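Local coordinates for probable AP endonuclease (African swine fever virus, PDB 6KI3) that cleaves the DNA backbone on the 5' side of apurinic or apyrimidinic sites in viral DNA repair, using three bound zinc ions, at a contact of chain A with DNA. Numbering follows the deposited sequence.

Contact 1 is the trinuclear zinc centre of an endonuclease IV-type TIM barrel, where the 5'-phosphate of the abasic-site analogue 3DR1 meets zinc ligands gathered from the ends of strands such as 79-83, 143-147 and 179-184. The centres of the C-alpha atoms of contact 1 and contact 2 are about 15 Å apart, and contact 2 grips the backbone of chain D through loops. The two share no residue, but strand 143-147 gives Glu147 to contact 1 and runs on towards the 151-154 loop of contact 2. Contact 2 probably helps to steady the DNA while contact 1 holds the cleavage site.

Contact 1: a contact of chain A with DNA. Residues 83, 147, 184, 187, 236, 238, 276. With nucleotides of chain C; nucleotides of chain B.
OP2, a phosphate oxygen of 3DR1 in chain B, lies among the side chains of Glu147, Asp184, His187, His238 and Glu276. Carboxylate oxygen OD2 of Asp184 comes within 2.8 Å of OP2 of 3DR1, and OE1 of Glu147 is 3.1 Å from it. Pairs of oxygens this close fit a site where zinc ions sit between the carboxylates and the phosphate, and Glu147, Asp184 and Glu276 are all zinc ligands here. The charge of the zinc ions would probably offset the crowding of anions and polarise the phosphate.

His187, Asp236 and His238 bind another zinc ion, which probably lies between them and the phosphate. NE2 of His187 is 2.9 Å from OP2 of 3DR1, and OP3 lies in the plane of this ring at its edge. CG of Asp184 stands over the centre of one face of the His187 imidazole, 3.5 Å above its plane. His238 also presents an edge, with OP2 in its ring plane. The far nitrogen ND1 of His238 donates to the backbone O of Glu276 at 3.3 Å, tilted 20° from the carbonyl plane, which helps fix the ring's rotation. With CG anti to the carbonyl carbon (chi1 -50°) and an extended chain beyond, Glu276 runs alongside the abasic sugar, its CB 3.7 Å from C1' of 3DR1, the carbon that carries no base.

At the other side of the phosphate, Asp236 turns OD2 towards OP3 and, by a weak bond, O3' of DC9. DC9 ends chain C with a separate O3' and 3DR1 opens chain B with a terminal phosphate, as in an incision product, though the structure alone does not show whether the enzyme made this break. Water 1 bridges Asp236 to OP3, lying 2.7 Å from OD2 of Asp236.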
loop_
_atom_site.group_PDB
_atom_site.type_symbol
_atom_site.label_atom_id
_atom_site.label_comp_id
_atom_site.label_asym_id
_atom_site.label_seq_id
_atom_site.Cartn_x
_atom_site.Cartn_y
_atom_site.Cartn_z
ATOM N N HIS A 83 -4.839 -4.445 3.868
ATOM C CA HIS A 83 -3.906 -5.284 3.133
ATOM C C HIS A 83 -4.390 -6.725 3.204
ATOM O O HIS A 83 -4.681 -7.236 4.291
ATOM C CB HIS A 83 -2.491 -5.164 3.697
ATOM C CG HIS A 83 -1.431 -5.706 2.788
ATOM N ND1 HIS A 83 -1.436 -7.006 2.328
ATOM C CD2 HIS A 83 -0.330 -5.125 2.255
ATOM C CE1 HIS A 83 -0.387 -7.200 1.550
ATOM N NE2 HIS A 83 0.301 -6.075 1.490
ATOM N N GLU A 147 -0.752 -4.620 -6.148
ATOM C CA GLU A 147 0.529 -4.079 -5.716
ATOM C C GLU A 147 1.656 -4.563 -6.617
ATOM O O GLU A 147 1.674 -5.721 -7.045
ATOM C CB GLU A 147 0.817 -4.469 -4.265
ATOM C CG GLU A 147 2.109 -3.881 -3.714
ATOM C CD GLU A 147 2.315 -4.179 -2.243
ATOM O OE1 GLU A 147 3.385 -3.824 -1.710
ATOM O OE2 GLU A 147 1.407 -4.766 -1.617
ATOM N N ASP A 184 4.481 0.133 -4.830
ATOM C CA ASP A 184 5.409 -0.001 -3.713
ATOM C C ASP A 184 6.807 0.308 -4.239
ATOM O O ASP A 184 7.360 -0.455 -5.038
ATOM C CB ASP A 184 5.333 -1.400 -3.102
ATOM C CG ASP A 184 5.994 -1.478 -1.737
ATOM O OD1 ASP A 184 7.114 -0.951 -1.579
ATOM O OD2 ASP A 184 5.386 -2.064 -0.816
ATOM N N HIS A 187 9.526 -2.207 -3.970
ATOM C CA HIS A 187 9.372 -3.408 -4.783
ATOM C C HIS A 187 9.854 -3.187 -6.210
ATOM O O HIS A 187 10.570 -4.028 -6.764
ATOM C CB HIS A 187 7.913 -3.866 -4.773
ATOM C CG HIS A 187 7.446 -4.354 -3.439
ATOM N ND1 HIS A 187 6.216 -4.946 -3.250
ATOM C CD2 HIS A 187 8.047 -4.339 -2.226
ATOM C CE1 HIS A 187 6.079 -5.274 -1.979
ATOM N NE2 HIS A 187 7.176 -4.916 -1.335
ATOM N N ASP A 236 13.023 -8.458 -0.671
ATOM C CA ASP A 236 12.275 -7.326 -0.138
ATOM C C ASP A 236 12.708 -7.062 1.299
ATOM O O ASP A 236 12.417 -7.859 2.198
ATOM C CB ASP A 236 10.775 -7.601 -0.218
ATOM C CG ASP A 236 9.943 -6.429 0.251
ATOM O OD1 ASP A 236 10.353 -5.275 0.008
ATOM O OD2 ASP A 236 8.883 -6.665 0.865
ATOM N N HIS A 238 12.357 -3.710 3.713
ATOM C CA HIS A 238 11.904 -2.334 3.851
ATOM C C HIS A 238 12.829 -1.543 4.769
ATOM O O HIS A 238 13.468 -2.092 5.671
ATOM C CB HIS A 238 10.475 -2.290 4.395
ATOM C CG HIS A 238 9.443 -2.773 3.424
ATOM N ND1 HIS A 238 8.090 -2.670 3.665
ATOM C CD2 HIS A 238 9.565 -3.358 2.210
ATOM C CE1 HIS A 238 7.423 -3.175 2.642
ATOM N NE2 HIS A 238 8.296 -3.598 1.745
ATOM N N GLU A 276 5.306 1.657 5.315
ATOM C CA GLU A 276 5.238 0.311 5.881
ATOM C C GLU A 276 6.535 0.032 6.636
ATOM O O GLU A 276 7.496 -0.500 6.078
ATOM C CB GLU A 276 4.990 -0.720 4.783
ATOM C CG GLU A 276 3.824 -0.371 3.873
ATOM C CD GLU A 276 3.595 -1.412 2.796
ATOM O OE1 GLU A 276 2.696 -2.263 2.966
ATOM O OE2 GLU A 276 4.322 -1.383 1.780
ATOM P P DC C 9 10.887 -9.243 6.542
ATOM O OP1 DC C 9 11.505 -7.945 6.397
ATOM O OP2 DC C 9 10.497 -9.700 7.855
ATOM O "O5'" DC C 9 9.633 -9.252 5.592
ATOM C "C5'" DC C 9 9.787 -8.768 4.273
ATOM C "C4'" DC C 9 8.536 -8.978 3.463
ATOM O "O4'" DC C 9 8.326 -10.377 3.247
ATOM C "C3'" DC C 9 7.248 -8.485 4.095
ATOM O "O3'" DC C 9 7.017 -7.157 3.660
ATOM C "C2'" DC C 9 6.204 -9.395 3.480
ATOM C "C1'" DC C 9 6.975 -10.601 2.959
ATOM N N1 DC C 9 6.594 -11.839 3.611
ATOM C C2 DC C 9 5.807 -12.759 2.926
ATOM O O2 DC C 9 5.470 -12.509 1.769
ATOM N N3 DC C 9 5.461 -13.909 3.530
ATOM C C4 DC C 9 5.847 -14.143 4.782
ATOM N N4 DC C 9 5.457 -15.274 5.349
ATOM C C5 DC C 9 6.646 -13.221 5.508
ATOM C C6 DC C 9 6.986 -12.088 4.893
ATOM O "O5'" 3DR B 1 4.788 -5.219 3.040
ATOM P P 3DR B 1 4.938 -5.703 1.513
ATOM O OP1 3DR B 1 3.622 -6.380 1.219
ATOM O OP2 3DR B 1 5.165 -4.415 0.763
ATOM O OP3 3DR B 1 6.119 -6.643 1.532
ATOM C "C2'" 3DR B 1 2.583 -4.859 6.843
ATOM C "C5'" 3DR B 1 4.170 -6.047 4.022
ATOM C "C4'" 3DR B 1 4.424 -5.431 5.391
ATOM O "O4'" 3DR B 1 4.196 -4.022 5.318
ATOM C "C1'" 3DR B 1 3.262 -3.603 6.314
ATOM C "C3'" 3DR B 1 3.502 -5.999 6.456
ATOM O "O3'" 3DR B 1 4.279 -6.367 7.596
HETATM O O HOH W 1 7.068 -8.648 0.302
HETATM O O HOH W 2 10.662 -5.819 5.553
#

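Contact 2: a contact of chain A with DNA. Residues 123, 151-154. With nucleotides of chain D.
The loop at residues 151-154 forms a backbone-phosphate clamp on chain D, joined by Ala123 from a neighbouring loop. Its main-chain nitrogens face the phosphate of DC13, and the N of His153 donates to OP1 of DC13 at 3.1 Å, with 153° at the hydrogen. The N of Lys152 points at the same oxygen, but it is modelled too close for its distance to carry weight.

His154 takes the other non-bridging oxygen. Its imidazole lies near the linkage between DA12 and DC13 and meets OP2 of DC13 edge-on, in the ring plane. NE2 of His154 is 3.0 Å from OP2 of DC13, yet the bond is weak, bent to 124° at the hydrogen.

Asn151 supports the turn from within: OD1 of Asn151 accepts from the N of His154 at 3.3 Å, the donor standing 49° out of the carbonyl plane. CB of Asn151 meanwhile packs 3.3 Å from O3' of DA12. The aliphatic chain of Lys152 lies over one face of the His153 ring, CG of Lys152 3.5 Å above the plane and offset towards the rim.

All the DNA atoms met here belong to the sugar-phosphate backbone of paired nucleotides, so the grip probably depends little on sequence. One phosphate back along the strand, water 3 links the N of Ala123, 2.9 Å away, to OP1 of DA12.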
loop_
_atom_site.group_PDB
_atom_site.type_symbol
_atom_site.label_atom_id
_atom_site.label_comp_id
_atom_site.label_asym_id
_atom_site.label_seq_id
_atom_site.Cartn_x
_atom_site.Cartn_y
_atom_site.Cartn_z
ATOM N N ALA A 123 4.079 -13.427 -10.205
ATOM C CA ALA A 123 5.061 -13.420 -11.280
ATOM C C ALA A 123 4.555 -14.253 -12.450
ATOM O O ALA A 123 5.269 -15.124 -12.958
ATOM C CB ALA A 123 6.407 -13.942 -10.780
ATOM N N ASN A 151 10.536 -9.635 -7.701
ATOM C CA ASN A 151 11.190 -10.897 -8.022
ATOM C C ASN A 151 12.400 -10.600 -8.895
ATOM O O ASN A 151 12.611 -9.469 -9.339
ATOM C CB ASN A 151 10.232 -11.890 -8.701
ATOM C CG ASN A 151 9.875 -11.498 -10.128
ATOM O OD1 ASN A 151 10.713 -11.533 -11.030
ATOM N ND2 ASN A 151 8.612 -11.150 -10.340
ATOM N N LYS A 152 13.193 -11.640 -9.139
ATOM C CA LYS A 152 14.421 -11.518 -9.914
ATOM C C LYS A 152 14.404 -12.355 -11.182
ATOM O O LYS A 152 14.744 -11.848 -12.257
ATOM C CB LYS A 152 15.628 -11.918 -9.049
ATOM C CG LYS A 152 16.941 -11.957 -9.809
ATOM C CD LYS A 152 18.013 -11.154 -9.098
ATOM C CE LYS A 152 19.116 -10.746 -10.058
ATOM N NZ LYS A 152 18.907 -9.365 -10.577
ATOM N N HIS A 153 14.011 -13.624 -11.091
ATOM C CA HIS A 153 14.200 -14.568 -12.184
ATOM C C HIS A 153 12.995 -14.693 -13.105
ATOM O O HIS A 153 13.104 -15.340 -14.153
ATOM C CB HIS A 153 14.549 -15.949 -11.622
ATOM C CG HIS A 153 15.690 -15.935 -10.654
ATOM N ND1 HIS A 153 16.932 -15.431 -10.976
ATOM C CD2 HIS A 153 15.777 -16.357 -9.371
ATOM C CE1 HIS A 153 17.735 -15.546 -9.933
ATOM N NE2 HIS A 153 17.059 -16.104 -8.947
ATOM N N HIS A 154 11.861 -14.097 -12.758
ATOM C CA HIS A 154 10.650 -14.253 -13.549
ATOM C C HIS A 154 10.521 -13.125 -14.565
ATOM O O HIS A 154 11.007 -12.010 -14.354
ATOM C CB HIS A 154 9.420 -14.293 -12.643
ATOM C CG HIS A 154 9.481 -15.358 -11.591
ATOM N ND1 HIS A 154 8.585 -16.404 -11.537
ATOM C CD2 HIS A 154 10.330 -15.536 -10.551
ATOM C CE1 HIS A 154 8.881 -17.182 -10.510
ATOM N NE2 HIS A 154 9.936 -16.678 -9.896
ATOM P P DA D 12 6.355 -17.364 -7.057
ATOM O OP1 DA D 12 5.663 -16.940 -8.293
ATOM O OP2 DA D 12 6.744 -18.781 -6.876
ATOM O "O5'" DA D 12 7.671 -16.476 -6.877
ATOM C "C5'" DA D 12 7.564 -15.105 -6.505
ATOM C "C4'" DA D 12 8.834 -14.651 -5.817
ATOM O "O4'" DA D 12 8.752 -14.980 -4.406
ATOM C "C3'" DA D 12 10.099 -15.319 -6.352
ATOM O "O3'" DA D 12 11.110 -14.366 -6.628
ATOM C "C2'" DA D 12 10.520 -16.281 -5.247
ATOM C "C1'" DA D 12 9.913 -15.666 -3.997
ATOM N N9 DA D 12 9.531 -16.680 -3.021
ATOM C C8 DA D 12 8.670 -17.721 -3.224
ATOM N N7 DA D 12 8.523 -18.497 -2.178
ATOM C C5 DA D 12 9.352 -17.932 -1.225
ATOM C C6 DA D 12 9.643 -18.286 0.104
ATOM N N6 DA D 12 9.100 -19.342 0.719
ATOM N N1 DA D 12 10.513 -17.509 0.782
ATOM C C2 DA D 12 11.051 -16.452 0.163
ATOM N N3 DA D 12 10.856 -16.020 -1.084
ATOM C C4 DA D 12 9.985 -16.812 -1.730
ATOM P P DC D 13 12.454 -14.842 -7.371
ATOM O OP1 DC D 13 12.960 -13.712 -8.176
ATOM O OP2 DC D 13 12.158 -16.133 -8.029
ATOM O "O5'" DC D 13 13.478 -15.123 -6.174
ATOM C "C5'" DC D 13 13.981 -14.039 -5.403
ATOM C "C4'" DC D 13 14.611 -14.537 -4.114
ATOM O "O4'" DC D 13 13.629 -15.258 -3.344
ATOM C "C3'" DC D 13 15.747 -15.525 -4.296
ATOM O "O3'" DC D 13 16.971 -14.824 -4.495
ATOM C "C2'" DC D 13 15.746 -16.277 -2.963
ATOM C "C1'" DC D 13 14.286 -16.190 -2.505
ATOM N N1 DC D 13 13.559 -17.492 -2.569
ATOM C C2 DC D 13 13.402 -18.253 -1.407
ATOM O O2 DC D 13 13.871 -17.831 -0.343
ATOM N N3 DC D 13 12.736 -19.433 -1.479
ATOM C C4 DC D 13 12.244 -19.853 -2.646
ATOM N N4 DC D 13 11.597 -21.022 -2.668
ATOM C C5 DC D 13 12.396 -19.091 -3.841
ATOM C C6 DC D 13 13.056 -17.930 -3.758
HETATM O O HOH W 3 4.534 -14.741 -7.642
#